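Local coordinates for 3-oxoacyl-[acyl-carrier protein] synthase (Thermus thermophilus, PDB 1UB7) that probably catalyses the first condensation of fatty acid synthesis, joining an acetyl group from acetyl-CoA to malonyl-ACP with loss of carbon dioxide, at residues L7-V11 with P283-K287; V77-T81 with V135-L140; F173-V177 with E228-G234; E297-L303 with A315-G321. One frame throughout, in Å; residues are numbered along the deposited sequence.

From the N terminus, strand 3-10 opens interaction 1, whose partner segment 283-287 lies 272 residues further on; the long loop so closed contains interactions 2 and 3. Interaction 2 joins neighbouring parallel strands of the sheet to which strand 3-10 also belongs. Interaction 3 follows it in series and lays the end of helix 211-233 on strand 172-180 of the second sheet. Interaction 4, after interaction 1 has closed, is the C-terminal hairpin of that second sheet; none of the four cross. Interaction 4 touches interaction 3 through strands 172-180 and 311-318, and touches interaction 1 through Leu286, so helix 281-292 links the two sheets.

Interaction 1 (L7-V11 with P283-K287); sequences LGAYV and PLALK
Leu7 and Ala9 of strand 7-10 press on helix 283-287, the two axes 7.5 Å apart at closest approach. Packing is tight in the middle, where Ala9 CB sits 3.5 Å from Leu284 CD2. Leu7 splits its branches over the helix: CD1 lies over the carbonyl of Pro283, while CD2 reaches the backbone at Lys287, 3.5 Å from its N. Chi1 of 164°, with CG anti to the backbone N, carries the branch point over the helix, and chi2 of 76° spreads the methyls. An alanine at Leu7 is likely to leave a gap over the turn from Pro283 to Lys287, with Leu286 CB losing its contact with CD2. Toward the partly exposed side the contact thins to Val11 CG1, 3.8 Å from Leu284 CD2. Lys287 runs fully extended along Ala9, its CD 3.9 Å from Ala9 CB, with its polar end at the partly exposed edge; NZ makes a weak hydrogen bond of 3.4 Å to Ala9 O and a salt bridge to Asp60 of helix 50-64. Strand 3-10, beside strand 158-165, thus contacts both helices, Asp60 bridging Ala9 N and Lys287 NZ, while Leu286 also meets Trp113 of helix 112-125 and Val244 of strand 242-245.

Interaction 2 (V77-T81 with V135-L140); sequences VATNT and VGAEAL
Val77 and Val135 start a parallel pairing of neighbouring strands in the five-stranded sheet of this thiolase-like fold, their side chains side by side on one face. Ala78 N bonds to Val135 O, and Ala137 N to Ala78 O. Past the pairing, 79-81 and 138-140 are joined largely through one buried acid, Glu138. Its CB and CG lead away from the strand, CG anti to the carbonyl carbon (chi1 -69°), and a bend at chi2 (-85°) turns the carboxylate back to the other segment. CD lies 3.5 Å from Asn80 N. OE1 takes two hydrogen bonds, from Asn80 N above the carboxylate plane and from Thr81 OG1 at 2.8 Å; OE2 takes the Asn80 amide, ND2 at 2.9 Å, again from above, and has a further partner in Ser278. Four donors thus fix the rotation of the carboxylate and probably stabilise its charge. Leu140, about 5 Å by side chain from Asn276, a predicted active-site residue, packs on Thr81 CG2. Thr79 OG1 donates to Ala137 O at 2.6 Å and accepts from Thr81 N, an ST turn, while Thr81 OG1 also receives Ala139 N at 2.9 Å with a nearly straight bond of 173°.

Interaction 3 (F173-V177 with E228-G234); sequences FRSFV and EAIEKAG
Ser175 and Val177 of strand 173-177 face the last turns of helix 211-233, packed on a beta-sheet and running roughly antiparallel to the strand; the segment axes come within 6.8 Å, with 141° between their directions. On the strand, Arg174 and Ser175 both face Val316 of the adjoining strand, a classic beta bulge, and on the helix Gly234 closes a Schellman motif with positive phi. Van der Waals contact is centred on Val177. Its CG2 rests on the helix backbone, 3.5 Å from Ala229 N, and touches Ala229 CB, while CG1 lies against the carboxylate end of Glu228. Ala233 CB touches both Ser175 OG and Arg174 CB, and also meets Val316 of strand 311-318. Two hydrogen bonds run from side chain to backbone. Ser175 OG, set between its own backbone N and carbonyl carbon (chi1 65°), donates to Ala229 O at 2.9 Å from above the carbonyl plane, so that oxygen serves both the serine and Ala233 N of its own helix. Lys232, bent at chi3, carries NZ to Phe176 O, meeting it in the carbonyl plane at 2.8 Å. Near the helix's C-terminal end the Arg174 guanidinium lies with one face over Ala233 O, NH2 3.0 Å from that oxygen at an angle too poor for a hydrogen bond.

Interaction 4 (E297-L303 with A315-G321); sequences EGDHVLL and AVLTWGG
Strands 300-303 and 315-318 pair antiparallel, with Val301-Leu317 and Leu303-Ala315 as hydrogen-bonded pairs and His300-Thr318 and Leu302-Val316 as non-hydrogen-bonded ones. Beyond the strands backbone hydrogen bonding continues through Trp319 N to Asp299 O and Gly298 N to Trp319 O. On one face His300 and Thr318 lie side by side and are hydrogen-bonded through Thr318 OG1 and His300 ND1, 2.8 Å apart, the hydroxyl at the edge of the imidazole and in the ring plane. CG anti to the carbonyl carbon (chi1 -61°) puts the ring beside Thr318. A leucine in place of His300 would probably leave the Thr318 hydroxyl without this mate. Leu302 CD1 and Val316 CG2 touch at 4.1 Å further along the same face, which helix 211-233 covers. On the other face Val301 CG2 comes 4.2 Å from Trp319 CE3, and the indole and Leu303 pack on Leu286 of helix 281-292. At the open end, Glu297 OE1 receives Gly321 N at 3.1 Å from above its carboxylate plane, while OE2 makes a salt bridge with Arg168. Gly320 passes so close to Glu297 CG that a side chain there would clash. The two strands form a beta hairpin at the centre of the four-stranded second sheet of the thiolase-like fold, between strands 172-180 and 242-245, with helices on both faces.

Interaction 1 (L7-V11 with P283-K287)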
loop_
_atom_site.group_PDB
_atom_site.type_symbol
_atom_site.label_atom_id
_atom_site.label_comp_id
_atom_site.label_asym_id
_atom_site.label_seq_id
_atom_site.Cartn_x
_atom_site.Cartn_y
_atom_site.Cartn_z
ATOM N N LEU A 7 -6.508 -9.562 18.368
ATOM C CA LEU A 7 -5.265 -8.792 18.384
ATOM C C LEU A 7 -4.110 -9.642 18.884
ATOM O O LEU A 7 -4.297 -10.540 19.701
ATOM C CB LEU A 7 -5.421 -7.573 19.301
ATOM C CG LEU A 7 -4.172 -6.809 19.773
ATOM C CD1 LEU A 7 -3.620 -5.929 18.647
ATOM C CD2 LEU A 7 -4.540 -5.949 20.980
ATOM N N GLY A 8 -2.918 -9.346 18.382
ATOM C CA GLY A 8 -1.716 -10.049 18.792
ATOM C C GLY A 8 -0.533 -9.184 18.386
ATOM O O GLY A 8 -0.684 -8.323 17.515
ATOM N N ALA A 9 0.637 -9.385 19.000
ATOM C CA ALA A 9 1.831 -8.605 18.656
ATOM C C ALA A 9 3.092 -9.368 19.003
ATOM O O ALA A 9 3.041 -10.380 19.689
ATOM C CB ALA A 9 1.817 -7.246 19.359
ATOM N N TYR A 10 4.230 -8.874 18.534
ATOM C CA TYR A 10 5.503 -9.550 18.749
ATOM C C TYR A 10 6.662 -8.576 18.639
ATOM O O TYR A 10 6.589 -7.604 17.891
ATOM C CB TYR A 10 5.678 -10.627 17.671
ATOM C CG TYR A 10 7.074 -11.225 17.565
ATOM C CD1 TYR A 10 7.441 -12.338 18.330
ATOM C CD2 TYR A 10 8.014 -10.708 16.664
ATOM C CE1 TYR A 10 8.706 -12.924 18.191
ATOM C CE2 TYR A 10 9.278 -11.286 16.518
ATOM C CZ TYR A 10 9.611 -12.394 17.284
ATOM O OH TYR A 10 10.835 -12.995 17.132
ATOM N N VAL A 11 7.723 -8.822 19.400
ATOM C CA VAL A 11 8.926 -7.998 19.300
ATOM C C VAL A 11 10.043 -8.991 19.237
ATOM O O VAL A 11 9.944 -10.077 19.793
ATOM C CB VAL A 11 9.180 -7.081 20.514
ATOM C CG1 VAL A 11 8.343 -5.819 20.404
ATOM C CG2 VAL A 11 8.901 -7.824 21.804
ATOM N N PRO A 283 -0.359 -1.286 17.815
ATOM C CA PRO A 283 -0.866 -2.610 18.195
ATOM C C PRO A 283 -0.080 -3.220 19.373
ATOM O O PRO A 283 -0.663 -3.919 20.201
ATOM C CB PRO A 283 -0.774 -3.420 16.894
ATOM C CG PRO A 283 0.201 -2.622 16.016
ATOM C CD PRO A 283 -0.133 -1.197 16.358
ATOM N N LEU A 284 1.225 -2.947 19.456
ATOM C CA LEU A 284 2.048 -3.437 20.574
ATOM C C LEU A 284 1.512 -2.879 21.886
ATOM O O LEU A 284 1.448 -3.589 22.890
ATOM C CB LEU A 284 3.512 -3.001 20.417
ATOM C CG LEU A 284 4.368 -3.868 19.497
ATOM C CD1 LEU A 284 5.668 -3.185 19.204
ATOM C CD2 LEU A 284 4.607 -5.243 20.166
ATOM N N ALA A 285 1.132 -1.602 21.870
ATOM C CA ALA A 285 0.586 -0.934 23.045
ATOM C C ALA A 285 -0.807 -1.441 23.411
ATOM O O ALA A 285 -1.087 -1.699 24.584
ATOM C CB ALA A 285 0.547 0.589 22.825
ATOM N N LEU A 286 -1.685 -1.577 22.421
ATOM C CA LEU A 286 -3.039 -2.064 22.701
ATOM C C LEU A 286 -3.005 -3.426 23.383
ATOM O O LEU A 286 -3.796 -3.695 24.294
ATOM C CB LEU A 286 -3.852 -2.184 21.412
ATOM C CG LEU A 286 -4.237 -0.869 20.752
ATOM C CD1 LEU A 286 -4.745 -1.139 19.353
ATOM C CD2 LEU A 286 -5.275 -0.165 21.596
ATOM N N LYS A 287 -2.090 -4.281 22.926
ATOM C CA LYS A 287 -1.949 -5.626 23.476
ATOM C C LYS A 287 -1.663 -5.575 24.973
ATOM O O LYS A 287 -2.313 -6.280 25.751
ATOM C CB LYS A 287 -0.826 -6.396 22.772
ATOM C CG LYS A 287 -0.618 -7.793 23.352
ATOM C CD LYS A 287 0.677 -8.427 22.866
ATOM C CE LYS A 287 0.879 -9.801 23.487
ATOM N NZ LYS A 287 2.063 -10.461 22.901
#

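Interaction 2 (V77-T81 with V135-L140)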
loop_
_atom_site.group_PDB
_atom_site.type_symbol
_atom_site.label_atom_id
_atom_site.label_comp_id
_atom_site.label_asym_id
_atom_site.label_seq_id
_atom_site.Cartn_x
_atom_site.Cartn_y
_atom_site.Cartn_z
ATOM N N VAL A 77 -0.809 -5.384 4.932
ATOM C CA VAL A 77 0.354 -5.210 5.796
ATOM C C VAL A 77 0.823 -3.756 5.738
ATOM O O VAL A 77 1.295 -3.279 4.705
ATOM C CB VAL A 77 1.533 -6.125 5.381
ATOM C CG1 VAL A 77 2.811 -5.681 6.086
ATOM C CG2 VAL A 77 1.225 -7.590 5.755
ATOM N N ALA A 78 0.662 -3.030 6.831
ATOM C CA ALA A 78 1.135 -1.653 6.849
ATOM C C ALA A 78 2.594 -1.742 7.256
ATOM O O ALA A 78 2.912 -2.190 8.362
ATOM C CB ALA A 78 0.357 -0.832 7.847
ATOM N N THR A 79 3.476 -1.356 6.346
ATOM C CA THR A 79 4.908 -1.395 6.607
ATOM C C THR A 79 5.602 -0.385 5.718
ATOM O O THR A 79 5.004 0.134 4.775
ATOM C CB THR A 79 5.500 -2.795 6.297
ATOM O OG1 THR A 79 6.883 -2.830 6.687
ATOM C CG2 THR A 79 5.379 -3.116 4.793
ATOM N N ASN A 80 6.863 -0.110 6.028
ATOM C CA ASN A 80 7.672 0.811 5.231
ATOM C C ASN A 80 9.020 0.144 4.970
ATOM O O ASN A 80 9.936 0.743 4.407
ATOM C CB ASN A 80 7.844 2.143 5.964
ATOM C CG ASN A 80 6.527 2.902 6.113
ATOM O OD1 ASN A 80 6.033 3.524 5.163
ATOM N ND2 ASN A 80 5.948 2.842 7.304
ATOM N N THR A 81 9.133 -1.114 5.399
ATOM C CA THR A 81 10.342 -1.890 5.186
ATOM C C THR A 81 9.980 -3.294 4.704
ATOM O O THR A 81 10.409 -4.281 5.290
ATOM C CB THR A 81 11.222 -2.006 6.481
ATOM O OG1 THR A 81 10.459 -2.573 7.552
ATOM C CG2 THR A 81 11.751 -0.624 6.900
ATOM N N VAL A 135 -2.097 -5.848 9.502
ATOM C CA VAL A 135 -0.823 -5.995 10.195
ATOM C C VAL A 135 0.049 -4.741 10.146
ATOM O O VAL A 135 0.143 -4.083 9.115
ATOM C CB VAL A 135 -0.014 -7.163 9.584
ATOM C CG1 VAL A 135 1.363 -7.246 10.223
ATOM C CG2 VAL A 135 -0.777 -8.465 9.737
ATOM N N GLY A 136 0.662 -4.410 11.281
ATOM C CA GLY A 136 1.576 -3.282 11.360
ATOM C C GLY A 136 2.912 -3.934 11.666
ATOM O O GLY A 136 3.083 -4.473 12.754
ATOM N N ALA A 137 3.848 -3.926 10.717
ATOM C CA ALA A 137 5.149 -4.568 10.930
ATOM C C ALA A 137 6.323 -3.822 10.301
ATOM O O ALA A 137 6.302 -3.494 9.109
ATOM C CB ALA A 137 5.111 -6.009 10.402
ATOM N N GLU A 138 7.361 -3.600 11.114
ATOM C CA GLU A 138 8.569 -2.864 10.709
ATOM C C GLU A 138 9.889 -3.448 11.184
ATOM O O GLU A 138 10.034 -3.788 12.349
ATOM C CB GLU A 138 8.508 -1.429 11.232
ATOM C CG GLU A 138 7.467 -0.564 10.571
ATOM C CD GLU A 138 7.968 0.068 9.294
ATOM O OE1 GLU A 138 8.634 -0.625 8.496
ATOM O OE2 GLU A 138 7.684 1.263 9.084
ATOM N N ALA A 139 10.856 -3.540 10.279
ATOM C CA ALA A 139 12.192 -4.020 10.625
ATOM C C ALA A 139 13.116 -2.842 10.314
ATOM O O ALA A 139 13.910 -2.888 9.382
ATOM C CB ALA A 139 12.570 -5.224 9.773
ATOM N N LEU A 140 12.996 -1.776 11.093
ATOM C CA LEU A 140 13.799 -0.585 10.862
ATOM C C LEU A 140 15.286 -0.829 11.007
ATOM O O LEU A 140 16.091 -0.163 10.362
ATOM C CB LEU A 140 13.344 0.530 11.795
ATOM C CG LEU A 140 11.926 0.959 11.402
ATOM C CD1 LEU A 140 11.250 1.729 12.536
ATOM C CD2 LEU A 140 12.008 1.775 10.106
#

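Interaction 3 (F173-V177 with E228-G234)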
loop_
_atom_site.group_PDB
_atom_site.type_symbol
_atom_site.label_atom_id
_atom_site.label_comp_id
_atom_site.label_asym_id
_atom_site.label_seq_id
_atom_site.Cartn_x
_atom_site.Cartn_y
_atom_site.Cartn_z
ATOM N N PHE A 173 -15.588 0.742 15.428
ATOM C CA PHE A 173 -15.060 2.033 15.024
ATOM C C PHE A 173 -16.136 3.125 14.979
ATOM O O PHE A 173 -17.224 2.932 14.420
ATOM C CB PHE A 173 -14.375 1.878 13.678
ATOM C CG PHE A 173 -13.048 1.181 13.765
ATOM C CD1 PHE A 173 -11.966 1.799 14.398
ATOM C CD2 PHE A 173 -12.878 -0.103 13.238
ATOM C CE1 PHE A 173 -10.736 1.147 14.504
ATOM C CE2 PHE A 173 -11.654 -0.759 13.342
ATOM C CZ PHE A 173 -10.579 -0.134 13.975
ATOM N N ARG A 174 -15.830 4.272 15.576
ATOM C CA ARG A 174 -16.780 5.370 15.609
ATOM C C ARG A 174 -16.336 6.525 14.734
ATOM O O ARG A 174 -17.158 7.317 14.280
ATOM C CB ARG A 174 -16.985 5.846 17.048
ATOM C CG ARG A 174 -17.489 4.749 17.967
ATOM C CD ARG A 174 -17.941 5.295 19.300
ATOM N NE ARG A 174 -19.063 6.211 19.138
ATOM C CZ ARG A 174 -19.737 6.753 20.146
ATOM N NH1 ARG A 174 -19.400 6.467 21.397
ATOM N NH2 ARG A 174 -20.744 7.581 19.904
ATOM N N SER A 175 -15.035 6.620 14.491
ATOM C CA SER A 175 -14.516 7.690 13.655
ATOM C C SER A 175 -13.091 7.437 13.208
ATOM O O SER A 175 -12.374 6.609 13.777
ATOM C CB SER A 175 -14.558 9.022 14.406
ATOM O OG SER A 175 -13.676 8.992 15.516
ATOM N N PHE A 176 -12.694 8.178 12.181
ATOM C CA PHE A 176 -11.352 8.114 11.618
ATOM C C PHE A 176 -11.023 9.518 11.132
ATOM O O PHE A 176 -11.867 10.198 10.541
ATOM C CB PHE A 176 -11.281 7.179 10.389
ATOM C CG PHE A 176 -11.350 5.703 10.705
ATOM C CD1 PHE A 176 -10.231 5.025 11.184
ATOM C CD2 PHE A 176 -12.539 4.990 10.490
ATOM C CE1 PHE A 176 -10.288 3.643 11.452
ATOM C CE2 PHE A 176 -12.619 3.610 10.753
ATOM C CZ PHE A 176 -11.488 2.933 11.237
ATOM N N VAL A 177 -9.801 9.952 11.403
ATOM C CA VAL A 177 -9.319 11.229 10.932
ATOM C C VAL A 177 -8.001 10.828 10.304
ATOM O O VAL A 177 -7.120 10.303 10.987
ATOM C CB VAL A 177 -9.098 12.236 12.086
ATOM C CG1 VAL A 177 -8.350 13.474 11.577
ATOM C CG2 VAL A 177 -10.450 12.649 12.665
ATOM N N GLU A 228 -10.513 16.087 16.959
ATOM C CA GLU A 228 -11.346 15.971 15.770
ATOM C C GLU A 228 -11.999 14.592 15.759
ATOM O O GLU A 228 -13.207 14.455 15.541
ATOM C CB GLU A 228 -10.479 16.149 14.531
ATOM C CG GLU A 228 -11.232 16.541 13.284
ATOM C CD GLU A 228 -10.318 16.616 12.079
ATOM O OE1 GLU A 228 -9.146 17.030 12.248
ATOM O OE2 GLU A 228 -10.771 16.268 10.967
ATOM N N ALA A 229 -11.189 13.572 16.007
ATOM C CA ALA A 229 -11.684 12.205 16.044
ATOM C C ALA A 229 -12.694 12.024 17.171
ATOM O O ALA A 229 -13.811 11.537 16.949
ATOM C CB ALA A 229 -10.536 11.243 16.225
ATOM N N ILE A 230 -12.314 12.415 18.386
ATOM C CA ILE A 230 -13.234 12.263 19.513
ATOM C C ILE A 230 -14.523 12.999 19.164
ATOM O O ILE A 230 -15.645 12.484 19.347
ATOM C CB ILE A 230 -12.637 12.835 20.813
ATOM C CG1 ILE A 230 -11.360 12.065 21.179
ATOM C CG2 ILE A 230 -13.652 12.714 21.943
ATOM C CD1 ILE A 230 -10.420 12.808 22.116
ATOM N N GLU A 231 -14.358 14.199 18.629
ATOM C CA GLU A 231 -15.508 14.982 18.244
ATOM C C GLU A 231 -16.278 14.265 17.139
ATOM O O GLU A 231 -17.488 14.075 17.250
ATOM C CB GLU A 231 -15.072 16.385 17.798
ATOM C CG GLU A 231 -16.085 17.151 16.951
ATOM C CD GLU A 231 -17.490 17.183 17.543
ATOM O OE1 GLU A 231 -18.401 17.719 16.872
ATOM O OE2 GLU A 231 -17.692 16.678 18.670
ATOM N N LYS A 232 -15.593 13.832 16.085
ATOM C CA LYS A 232 -16.303 13.162 14.995
ATOM C C LYS A 232 -17.001 11.894 15.498
ATOM O O LYS A 232 -18.029 11.474 14.947
ATOM C CB LYS A 232 -15.346 12.827 13.841
ATOM C CG LYS A 232 -16.056 12.754 12.491
ATOM C CD LYS A 232 -15.188 12.162 11.378
ATOM C CE LYS A 232 -14.005 13.036 11.012
ATOM N NZ LYS A 232 -13.282 12.467 9.835
ATOM N N ALA A 233 -16.449 11.299 16.555
ATOM C CA ALA A 233 -17.005 10.084 17.148
ATOM C C ALA A 233 -18.278 10.314 17.974
ATOM O O ALA A 233 -18.987 9.365 18.308
ATOM C CB ALA A 233 -15.940 9.404 18.020
ATOM N N GLY A 234 -18.568 11.567 18.314
ATOM C CA GLY A 234 -19.754 11.855 19.107
ATOM C C GLY A 234 -19.508 11.692 20.604
ATOM O O GLY A 234 -20.400 11.283 21.352
#

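Interaction 4 (E297-L303 with A315-G321)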
loop_
_atom_site.group_PDB
_atom_site.type_symbol
_atom_site.label_atom_id
_atom_site.label_comp_id
_atom_site.label_asym_id
_atom_site.label_seq_id
_atom_site.Cartn_x
_atom_site.Cartn_y
_atom_site.Cartn_z
ATOM N N GLU A 297 -13.869 -4.653 27.007
ATOM C CA GLU A 297 -15.036 -4.568 26.162
ATOM C C GLU A 297 -15.887 -3.421 26.657
ATOM O O GLU A 297 -16.167 -3.322 27.852
ATOM C CB GLU A 297 -15.823 -5.869 26.216
ATOM C CG GLU A 297 -17.107 -5.816 25.440
ATOM C CD GLU A 297 -17.531 -7.179 24.952
ATOM O OE1 GLU A 297 -16.791 -7.780 24.145
ATOM O OE2 GLU A 297 -18.603 -7.653 25.372
ATOM N N GLY A 298 -16.267 -2.532 25.744
ATOM C CA GLY A 298 -17.092 -1.399 26.121
ATOM C C GLY A 298 -16.384 -0.065 26.257
ATOM O O GLY A 298 -17.049 0.969 26.215
ATOM N N ASP A 299 -15.058 -0.075 26.417
ATOM C CA ASP A 299 -14.292 1.167 26.559
ATOM C C ASP A 299 -14.132 1.923 25.241
ATOM O O ASP A 299 -14.177 1.338 24.151
ATOM C CB ASP A 299 -12.879 0.900 27.088
ATOM C CG ASP A 299 -12.857 0.317 28.493
ATOM O OD1 ASP A 299 -13.768 0.629 29.306
ATOM O OD2 ASP A 299 -11.897 -0.439 28.784
ATOM N N HIS A 300 -13.935 3.232 25.346
ATOM C CA HIS A 300 -13.721 4.050 24.165
ATOM C C HIS A 300 -12.230 4.302 24.113
ATOM O O HIS A 300 -11.672 4.932 25.005
ATOM C CB HIS A 300 -14.476 5.368 24.269
ATOM C CG HIS A 300 -15.954 5.194 24.394
ATOM N ND1 HIS A 300 -16.675 4.365 23.562
ATOM C CD2 HIS A 300 -16.847 5.723 25.266
ATOM C CE1 HIS A 300 -17.949 4.387 23.916
ATOM N NE2 HIS A 300 -18.080 5.203 24.947
ATOM N N VAL A 301 -11.583 3.784 23.077
ATOM C CA VAL A 301 -10.152 3.956 22.928
ATOM C C VAL A 301 -9.821 4.870 21.758
ATOM O O VAL A 301 -10.456 4.815 20.694
ATOM C CB VAL A 301 -9.456 2.603 22.706
ATOM C CG1 VAL A 301 -7.942 2.767 22.841
ATOM C CG2 VAL A 301 -9.996 1.582 23.700
ATOM N N LEU A 302 -8.827 5.722 21.959
ATOM C CA LEU A 302 -8.420 6.618 20.907
ATOM C C LEU A 302 -7.035 6.256 20.460
ATOM O O LEU A 302 -6.140 6.069 21.287
ATOM C CB LEU A 302 -8.415 8.071 21.363
ATOM C CG LEU A 302 -7.830 8.922 20.233
ATOM C CD1 LEU A 302 -8.693 10.133 20.040
ATOM C CD2 LEU A 302 -6.347 9.276 20.518
ATOM N N LEU A 303 -6.873 6.168 19.140
ATOM C CA LEU A 303 -5.597 5.841 18.521
ATOM C C LEU A 303 -5.213 7.071 17.709
ATOM O O LEU A 303 -6.076 7.697 17.082
ATOM C CB LEU A 303 -5.742 4.635 17.583
ATOM C CG LEU A 303 -6.443 3.377 18.106
ATOM C CD1 LEU A 303 -6.555 2.351 16.986
ATOM C CD2 LEU A 303 -5.659 2.795 19.278
ATOM N N ALA A 315 -8.126 7.507 15.370
ATOM C CA ALA A 315 -9.372 6.764 15.354
ATOM C C ALA A 315 -9.944 6.553 16.755
ATOM O O ALA A 315 -9.218 6.525 17.753
ATOM C CB ALA A 315 -9.149 5.418 14.673
ATOM N N VAL A 316 -11.263 6.424 16.812
ATOM C CA VAL A 316 -11.967 6.184 18.052
ATOM C C VAL A 316 -12.697 4.873 17.821
ATOM O O VAL A 316 -13.467 4.731 16.861
ATOM C CB VAL A 316 -12.979 7.312 18.368
ATOM C CG1 VAL A 316 -13.959 6.855 19.447
ATOM C CG2 VAL A 316 -12.232 8.555 18.836
ATOM N N LEU A 317 -12.438 3.924 18.718
ATOM C CA LEU A 317 -12.990 2.581 18.658
ATOM C C LEU A 317 -13.549 2.173 20.005
ATOM O O LEU A 317 -12.866 2.288 21.023
ATOM C CB LEU A 317 -11.866 1.606 18.290
ATOM C CG LEU A 317 -12.094 0.103 18.431
ATOM C CD1 LEU A 317 -13.089 -0.381 17.378
ATOM C CD2 LEU A 317 -10.771 -0.613 18.271
ATOM N N THR A 318 -14.795 1.708 20.015
ATOM C CA THR A 318 -15.416 1.228 21.242
ATOM C C THR A 318 -15.013 -0.248 21.266
ATOM O O THR A 318 -15.530 -1.056 20.492
ATOM C CB THR A 318 -16.953 1.360 21.196
ATOM O OG1 THR A 318 -17.323 2.740 21.352
ATOM C CG2 THR A 318 -17.594 0.538 22.303
ATOM N N TRP A 319 -14.079 -0.578 22.158
ATOM C CA TRP A 319 -13.532 -1.927 22.290
ATOM C C TRP A 319 -14.510 -3.100 22.431
ATOM O O TRP A 319 -15.600 -2.968 22.986
ATOM C CB TRP A 319 -12.543 -1.962 23.461
ATOM C CG TRP A 319 -11.512 -3.029 23.308
ATOM C CD1 TRP A 319 -11.504 -4.262 23.899
ATOM C CD2 TRP A 319 -10.363 -2.988 22.446
ATOM N NE1 TRP A 319 -10.421 -4.994 23.455
ATOM C CE2 TRP A 319 -9.706 -4.237 22.563
ATOM C CE3 TRP A 319 -9.826 -2.019 21.584
ATOM C CZ2 TRP A 319 -8.535 -4.543 21.846
ATOM C CZ3 TRP A 319 -8.658 -2.324 20.872
ATOM C CH2 TRP A 319 -8.028 -3.574 21.009
ATOM N N GLY A 320 -14.099 -4.252 21.914
ATOM C CA GLY A 320 -14.923 -5.438 22.030
ATOM C C GLY A 320 -16.065 -5.553 21.047
ATOM O O GLY A 320 -15.962 -5.119 19.900
ATOM N N GLY A 321 -17.166 -6.129 21.518
ATOM C CA GLY A 321 -18.331 -6.327 20.682
ATOM C C GLY A 321 -18.132 -7.580 19.852
ATOM O O GLY A 321 -18.989 -7.936 19.045
#